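Local coordinates for IMC sub-compartment protein ISP3 (Toxoplasma gondii, PDB 4CHJ) that adopts a pleckstrin homology fold and belongs to the inner membrane complex sub-compartment proteins, which are critical for replication of the parasite, at residues N37-N40 and R41-G45; Q135-V138 and S139-D143. All coordinates share one frame; numbering follows the deposited sequence.

Contact 1. Residues N37-N40 and R41-G45; sequences NWMN and RYEAG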
loop_
_atom_site.group_PDB
_atom_site.type_symbol
_atom_site.label_atom_id
_atom_site.label_comp_id
_atom_site.label_asym_id
_atom_site.label_seq_id
_atom_site.Cartn_x
_atom_site.Cartn_y
_atom_site.Cartn_z
ATOM N N ASN A 37 -0.301 6.339 14.554
ATOM C CA ASN A 37 -1.747 6.075 14.508
ATOM C C ASN A 37 -2.146 5.106 13.355
ATOM O O ASN A 37 -2.751 4.061 13.583
ATOM C CB ASN A 37 -2.517 7.384 14.358
ATOM C CG ASN A 37 -4.023 7.167 14.321
ATOM O OD1 ASN A 37 -4.605 6.629 15.266
ATOM N ND2 ASN A 37 -4.658 7.559 13.214
ATOM N N TRP A 38 -1.802 5.476 12.125
ATOM C CA TRP A 38 -1.951 4.579 11.008
ATOM C C TRP A 38 -1.500 3.158 11.415
ATOM O O TRP A 38 -2.290 2.197 11.365
ATOM C CB TRP A 38 -1.165 5.100 9.798
ATOM C CG TRP A 38 -1.433 4.313 8.575
ATOM C CD1 TRP A 38 -2.490 4.452 7.725
ATOM C CD2 TRP A 38 -0.695 3.203 8.119
ATOM N NE1 TRP A 38 -2.442 3.501 6.754
ATOM C CE2 TRP A 38 -1.348 2.710 6.976
ATOM C CE3 TRP A 38 0.475 2.578 8.553
ATOM C CZ2 TRP A 38 -0.860 1.628 6.250
ATOM C CZ3 TRP A 38 0.950 1.503 7.845
ATOM C CH2 TRP A 38 0.281 1.033 6.701
ATOM N N MET A 39 -0.278 3.036 11.908
ATOM C CA MET A 39 0.290 1.723 12.180
ATOM C C MET A 39 -0.522 0.932 13.200
ATOM O O MET A 39 -0.682 -0.274 13.066
ATOM C CB MET A 39 1.731 1.858 12.658
ATOM C CG MET A 39 2.473 0.539 12.744
ATOM S SD MET A 39 2.849 -0.146 11.123
ATOM C CE MET A 39 3.281 -1.820 11.574
ATOM N N ASN A 40 -1.024 1.611 14.220
ATOM C CA ASN A 40 -1.818 0.962 15.266
ATOM C C ASN A 40 -3.128 0.438 14.757
ATOM O O ASN A 40 -3.490 -0.700 15.031
ATOM C CB ASN A 40 -2.095 1.933 16.417
ATOM C CG ASN A 40 -0.964 1.964 17.424
ATOM O OD1 ASN A 40 -0.428 0.910 17.815
ATOM N ND2 ASN A 40 -0.560 3.170 17.827
ATOM N N ARG A 41 -3.854 1.292 14.039
ATOM C CA ARG A 41 -5.087 0.885 13.356
ATOM C C ARG A 41 -4.984 -0.357 12.482
ATOM O O ARG A 41 -5.819 -1.274 12.585
ATOM C CB ARG A 41 -5.610 2.029 12.523
ATOM C CG ARG A 41 -6.296 3.049 13.379
ATOM C CD ARG A 41 -7.121 3.990 12.560
ATOM N NE ARG A 41 -6.281 4.992 11.921
ATOM C CZ ARG A 41 -6.239 5.214 10.613
ATOM N NH1 ARG A 41 -6.984 4.495 9.776
ATOM N NH2 ARG A 41 -5.473 6.188 10.147
ATOM N N TYR A 42 -3.975 -0.399 11.621
ATOM C CA TYR A 42 -3.887 -1.481 10.624
ATOM C C TYR A 42 -3.240 -2.743 11.178
ATOM O O TYR A 42 -3.510 -3.851 10.699
ATOM C CB TYR A 42 -3.195 -0.983 9.346
ATOM C CG TYR A 42 -4.163 -0.166 8.498
ATOM C CD1 TYR A 42 -5.144 -0.801 7.727
ATOM C CD2 TYR A 42 -4.193 1.227 8.575
ATOM C CE1 TYR A 42 -6.080 -0.069 7.011
ATOM C CE2 TYR A 42 -5.127 1.967 7.853
ATOM C CZ TYR A 42 -6.070 1.310 7.077
ATOM O OH TYR A 42 -6.988 2.035 6.360
ATOM N N GLU A 43 -2.428 -2.588 12.222
ATOM C CA GLU A 43 -2.002 -3.740 13.022
ATOM C C GLU A 43 -3.215 -4.381 13.695
ATOM O O GLU A 43 -3.306 -5.613 13.798
ATOM C CB GLU A 43 -0.971 -3.316 14.074
ATOM C CG GLU A 43 0.449 -3.218 13.527
ATOM C CD GLU A 43 1.477 -2.758 14.563
ATOM O OE1 GLU A 43 1.099 -2.043 15.524
ATOM O OE2 GLU A 43 2.675 -3.098 14.395
ATOM N N ALA A 44 -4.163 -3.540 14.113
ATOM C CA ALA A 44 -5.451 -4.017 14.621
ATOM C C ALA A 44 -6.312 -4.597 13.499
ATOM O O ALA A 44 -7.132 -5.482 13.724
ATOM C CB ALA A 44 -6.200 -2.881 15.316
ATOM N N GLY A 45 -6.126 -4.091 12.290
ATOM C CA GLY A 45 -7.025 -4.418 11.204
ATOM C C GLY A 45 -7.929 -3.249 10.931
ATOM O O GLY A 45 -8.685 -2.818 11.794
#

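Contact 2. Residues Q135-V138 and S139-D143; sequences QCFV and SFLDD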
loop_
_atom_site.group_PDB
_atom_site.type_symbol
_atom_site.label_atom_id
_atom_site.label_comp_id
_atom_site.label_asym_id
_atom_site.label_seq_id
_atom_site.Cartn_x
_atom_site.Cartn_y
_atom_site.Cartn_z
ATOM N N GLN A 135 -0.189 8.005 2.406
ATOM C CA GLN A 135 1.207 8.374 2.542
ATOM C C GLN A 135 1.902 7.596 3.655
ATOM O O GLN A 135 3.088 7.298 3.545
ATOM C CB GLN A 135 1.329 9.878 2.752
ATOM C CG GLN A 135 0.722 10.666 1.602
ATOM C CD GLN A 135 1.134 12.120 1.585
ATOM O OE1 GLN A 135 1.482 12.697 2.614
ATOM N NE2 GLN A 135 1.047 12.736 0.413
ATOM N N CYS A 136 1.146 7.174 4.662
ATOM C CA CYS A 136 1.662 6.240 5.669
ATOM C C CYS A 136 1.922 4.858 5.109
ATOM O O CYS A 136 2.893 4.191 5.489
ATOM C CB CYS A 136 0.691 6.117 6.844
ATOM S SG CYS A 136 0.604 7.615 7.844
ATOM N N PHE A 137 1.019 4.376 4.266
ATOM C CA PHE A 137 1.185 3.046 3.709
ATOM C C PHE A 137 2.409 3.082 2.810
ATOM O O PHE A 137 3.275 2.201 2.869
ATOM C CB PHE A 137 -0.065 2.653 2.964
ATOM C CG PHE A 137 -0.012 1.296 2.372
ATOM C CD1 PHE A 137 0.060 0.186 3.169
ATOM C CD2 PHE A 137 -0.055 1.128 0.992
ATOM C CE1 PHE A 137 0.120 -1.073 2.612
ATOM C CE2 PHE A 137 -0.017 -0.133 0.434
ATOM C CZ PHE A 137 0.061 -1.231 1.245
ATOM N N VAL A 138 2.576 4.196 2.107
ATOM C CA VAL A 138 3.772 4.399 1.296
ATOM C C VAL A 138 5.075 4.286 2.148
ATOM O O VAL A 138 6.043 3.600 1.761
ATOM C CB VAL A 138 3.716 5.747 0.514
ATOM C CG1 VAL A 138 5.046 6.036 -0.173
ATOM C CG2 VAL A 138 2.623 5.717 -0.547
ATOM N N SER A 139 5.077 4.906 3.321
ATOM C CA SER A 139 6.259 4.893 4.188
ATOM C C SER A 139 6.467 3.526 4.783
ATOM O O SER A 139 7.594 3.066 4.899
ATOM C CB SER A 139 6.120 5.927 5.291
ATOM O OG SER A 139 6.330 7.215 4.754
ATOM N N PHE A 140 5.377 2.860 5.137
ATOM C CA PHE A 140 5.475 1.512 5.664
ATOM C C PHE A 140 6.066 0.584 4.608
ATOM O O PHE A 140 6.942 -0.223 4.899
ATOM C CB PHE A 140 4.093 1.022 6.095
ATOM C CG PHE A 140 4.006 -0.461 6.283
ATOM C CD1 PHE A 140 4.753 -1.092 7.254
ATOM C CD2 PHE A 140 3.180 -1.222 5.480
ATOM C CE1 PHE A 140 4.678 -2.457 7.427
ATOM C CE2 PHE A 140 3.097 -2.589 5.646
ATOM C CZ PHE A 140 3.848 -3.208 6.622
ATOM N N LEU A 141 5.597 0.727 3.376
ATOM C CA LEU A 141 6.083 -0.082 2.267
ATOM C C LEU A 141 7.553 0.194 2.014
ATOM O O LEU A 141 8.322 -0.711 1.716
ATOM C CB LEU A 141 5.270 0.183 1.001
ATOM C CG LEU A 141 3.865 -0.413 0.959
ATOM C CD1 LEU A 141 3.264 -0.269 -0.427
ATOM C CD2 LEU A 141 3.890 -1.870 1.386
ATOM N N ASP A 142 7.937 1.457 2.127
ATOM C CA ASP A 142 9.308 1.855 1.875
ATOM C C ASP A 142 10.257 1.176 2.848
ATOM O O ASP A 142 11.326 0.721 2.460
ATOM C CB ASP A 142 9.444 3.367 2.009
ATOM C CG ASP A 142 10.033 4.006 0.778
ATOM O OD1 ASP A 142 11.196 3.697 0.449
ATOM O OD2 ASP A 142 9.335 4.820 0.141
ATOM N N ASP A 143 9.861 1.102 4.113
ATOM C CA ASP A 143 10.685 0.456 5.121
ATOM C C ASP A 143 10.870 -1.026 4.832
ATOM O O ASP A 143 11.963 -1.560 4.975
ATOM C CB ASP A 143 10.072 0.636 6.508
ATOM C CG ASP A 143 10.054 2.077 6.948
ATOM O OD1 ASP A 143 10.904 2.854 6.475
ATOM O OD2 ASP A 143 9.188 2.437 7.769
#

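Contact 1. Residues N37-N40 and R41-G45
From N37 to A44 the backbone makes the last two turns of helix 32-44, with the amides of R41, Y42, E43 and A44 each hydrogen-bonded to the carbonyl four residues earlier; the straightest, R41 N to N37 O at 3.0 Å, has an N-H...O angle of 171°. The main side-chain meeting is between W38 and Y42, one turn apart. Y42 presents its CD2-CE2 side to the pyrrole part of the indole: CD2 sits over one indole face, toward the rim, and CE2 comes within 3.3 Å of W38 NE1. The five-membered ring of W38 and the Y42 ring meet obliquely, planes 36° apart. W38 reaches this place because CG lies anti to the backbone N (chi1 -172°), and the two side chains cross at about a right angle. The phenol ends in a hydrogen bond from OH to T47 O, and the Y42 side chain touches L62 and I64 of strand 57-65. On the next flank, the bent chain of M39 brings CE to 3.2 Å from E43 OE2, so a methyl group lies beside the carboxylate; both side chains also touch R66. The R41 guanidinium holds two carboxylates, NH1 in a salt bridge to D46 and NH2 in one to D133. G45 then leaves the helix with positive phi, a common way to end one, and the chain enters strand 46-51 of the antiparallel sheet of this pleckstrin homology fold.

Contact 2. Residues Q135-V138 and S139-D143
F137 and L141, one turn apart on helix 131-149, show how the C-terminal helix characteristic of pleckstrin homology domains builds its inward side. The apolar contacts come first. L141 stands over one face of the F137 ring in a CH-pi contact: its CG is 4.0 Å from the F137 centroid and 14° off the ring normal. Both methyls lie over that same face, CD1 approaching F137 CE2 to 3.4 Å and CD2 lying nearest F137 CZ and CE1. The phenyl can receive them because F137 points its CG away from the backbone N (chi1 -179°). F140 adds a looser touch, its ring edge at CD2 meeting F137 CD1 at 4.1 Å. Further rings and branches complete the core: F126 and F128 meet F137, V113 touches both F137 and V138, F115 packs on L141, and V90 touches V138 and L141. F140 leans instead on F35 of helix 32-44.

The polar contacts are those of a regular alpha helix. S139, F140, L141 and D142 donate their amides to the carbonyls of Q135, C136, F137 and V138; L141 N to F137 O is 2.8 Å. The side of S139, partly exposed, differs from the apolar flank in using a hydroxyl. S139 OG, placed anti to its carbonyl carbon (chi1 -75°), makes a weak hydrogen bond to Q135 O at 3.5 Å, giving that carbonyl a second donor beside S139 N.

How the contacts relate
The two contacts illustrate how the same i to i+4 spacing along a helix serves different settings. Contact 2 is buried, its centre about 7 Å from the centre of the chain, and its side chains are largely aromatic and aliphatic; contact 1, its centre about 13 Å from the centre of the chain, is partly buried and mixes an aromatic pair with charged groups on its outer flanks. They lie on different helices, 32-44 and 131-149, which meet in part through W38: its CG is 3.3 Å from C136 CB, its CZ2 reaches F137 CD1, and its CZ3 packs on F140 CB. A polar link between the helices comes from contact 1, whereas contact 2 offers apolar side chains.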